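Local coordinates for glycosyltransferase Gtf1 (Streptococcus pneumoniae, PDB 4PQG), which belongs to the GT-B clan of glycosyltransferases, with two Rossmann-like domains, and carries an added extended beta-sheet domain, at residues G447-P451 and A464-K468. Residues are numbered along the deposited sequence.
Sequences GYLIP and AYAAK
Strand 447-450, the last strand in the order of a six-stranded parallel sheet and paired with strand 428-431, packs against helix 458-474, which follows it in the chain and runs back almost antiparallel. The local axes approach to 9.9 Å at 160°, setting Tyr448 beside Lys468 (CA to CA 7.2 Å) and Ile450 beside Ala464 (7.3 Å). Extended backbone angles (-140/138 at Tyr448, -99/125 at Ile450) direct both CB atoms toward the helix and that of Leu449 away. Gly447 adopts phi 146° and psi -149°, where a CB would be jammed against the preceding carbonyl O, so the position calls for glycine.

Ile450 contributes the most buried area. With chi1 m and chi2 t, its CD1 sits over a face of the Tyr465 ring, 3.7 Å from the centroid in a CH-pi contact, and reaches Lys468 CG at 3.9 Å; its CG2 meets Ala464 CB at 3.9 Å. Lys468, m at chi1 and chi2 and then extended, lays its chain across the Tyr448 ring (chi1 m): CD lies 3.8 Å from the centroid, and NZ makes a cation-pi contact over the face at 4.1 Å. Tyr448 CE2 also approaches Lys468 O at 3.4 Å. Beyond the two segments, Tyr465 OH hydrogen-bonds to Thr407 O, and Lys468 NZ to Gln471 OE1 in the same helix.

This is the strand-to-helix packing of a Rossmann-like GT-B domain. Strand and helix are held here by dispersion and pi contacts, not hydrogen bonds: the lysine methylenes extend the apolar layer while its ammonium lies over the tyrosine face and hydrogen-bonds to Gln471.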
loop_
_atom_site.group_PDB
_atom_site.type_symbol
_atom_site.label_atom_id
_atom_site.label_comp_id
_atom_site.label_asym_id
_atom_site.label_seq_id
_atom_site.Cartn_x
_atom_site.Cartn_y
_atom_site.Cartn_z
ATOM N N GLY A 447 -4.048 -16.424 22.448
ATOM C CA GLY A 447 -5.257 -16.442 21.640
ATOM C C GLY A 447 -5.494 -17.851 21.158
ATOM O O GLY A 447 -5.126 -18.824 21.844
ATOM N N TYR A 448 -6.100 -17.962 19.979
ATOM C CA TYR A 448 -6.454 -19.260 19.410
ATOM C C TYR A 448 -6.227 -19.372 17.906
ATOM O O TYR A 448 -6.535 -18.456 17.148
ATOM C CB TYR A 448 -7.916 -19.564 19.663
ATOM C CG TYR A 448 -8.336 -19.605 21.104
ATOM C CD1 TYR A 448 -7.866 -20.603 21.972
ATOM C CD2 TYR A 448 -9.234 -18.661 21.600
ATOM C CE1 TYR A 448 -8.273 -20.637 23.301
ATOM C CE2 TYR A 448 -9.651 -18.697 22.915
ATOM C CZ TYR A 448 -9.172 -19.684 23.757
ATOM O OH TYR A 448 -9.598 -19.689 25.063
ATOM N N LEU A 449 -5.702 -20.518 17.495
ATOM C CA LEU A 449 -5.645 -20.887 16.113
ATOM C C LEU A 449 -6.819 -21.812 15.804
ATOM O O LEU A 449 -6.995 -22.840 16.443
ATOM C CB LEU A 449 -4.310 -21.557 15.790
ATOM C CG LEU A 449 -3.085 -20.637 15.724
ATOM C CD1 LEU A 449 -1.805 -21.461 15.657
ATOM C CD2 LEU A 449 -3.151 -19.687 14.543
ATOM N N ILE A 450 -7.626 -21.423 14.830
ATOM C CA ILE A 450 -8.788 -22.206 14.434
ATOM C C ILE A 450 -8.463 -23.029 13.192
ATOM O O ILE A 450 -8.024 -22.471 12.191
ATOM C CB ILE A 450 -10.008 -21.288 14.214
ATOM C CG1 ILE A 450 -10.331 -20.573 15.537
ATOM C CG2 ILE A 450 -11.197 -22.071 13.646
ATOM C CD1 ILE A 450 -11.510 -19.629 15.507
ATOM N N PRO A 451 -8.671 -24.365 13.255
ATOM C CA PRO A 451 -8.412 -25.218 12.095
ATOM C C PRO A 451 -9.169 -24.673 10.905
ATOM O O PRO A 451 -10.293 -24.218 11.057
ATOM C CB PRO A 451 -9.006 -26.575 12.505
ATOM C CG PRO A 451 -9.025 -26.547 13.992
ATOM C CD PRO A 451 -9.263 -25.119 14.371
ATOM N N ALA A 464 -17.291 -21.722 14.948
ATOM C CA ALA A 464 -15.959 -21.865 15.534
ATOM C C ALA A 464 -15.467 -20.557 16.137
ATOM O O ALA A 464 -15.107 -20.518 17.316
ATOM C CB ALA A 464 -14.960 -22.421 14.520
ATOM N N TYR A 465 -15.450 -19.481 15.348
ATOM C CA TYR A 465 -15.033 -18.172 15.875
ATOM C C TYR A 465 -15.889 -17.747 17.076
ATOM O O TYR A 465 -15.341 -17.325 18.104
ATOM C CB TYR A 465 -15.050 -17.092 14.781
ATOM C CG TYR A 465 -13.793 -17.061 13.950
ATOM C CD1 TYR A 465 -12.752 -16.173 14.253
ATOM C CD2 TYR A 465 -13.634 -17.927 12.864
ATOM C CE1 TYR A 465 -11.586 -16.152 13.495
ATOM C CE2 TYR A 465 -12.487 -17.897 12.093
ATOM C CZ TYR A 465 -11.469 -17.009 12.405
ATOM O OH TYR A 465 -10.329 -17.014 11.633
ATOM N N ALA A 466 -17.217 -17.870 16.949
ATOM C CA ALA A 466 -18.133 -17.555 18.061
ATOM C C ALA A 466 -17.739 -18.310 19.324
ATOM O O ALA A 466 -17.602 -17.698 20.384
ATOM C CB ALA A 466 -19.579 -17.867 17.704
ATOM N N ALA A 467 -17.533 -19.625 19.194
ATOM C CA ALA A 467 -17.135 -20.482 20.322
ATOM C C ALA A 467 -15.812 -20.047 20.942
ATOM O O ALA A 467 -15.644 -20.082 22.164
ATOM C CB ALA A 467 -17.050 -21.939 19.884
ATOM N N LYS A 468 -14.866 -19.643 20.101
ATOM C CA LYS A 468 -13.552 -19.245 20.590
ATOM C C LYS A 468 -13.548 -17.892 21.299
ATOM O O LYS A 468 -12.882 -17.721 22.334
ATOM C CB LYS A 468 -12.502 -19.312 19.477
ATOM C CG LYS A 468 -11.991 -20.721 19.213
ATOM C CD LYS A 468 -11.491 -21.351 20.511
ATOM C CE LYS A 468 -10.957 -22.741 20.285
ATOM N NZ LYS A 468 -10.410 -23.291 21.552
#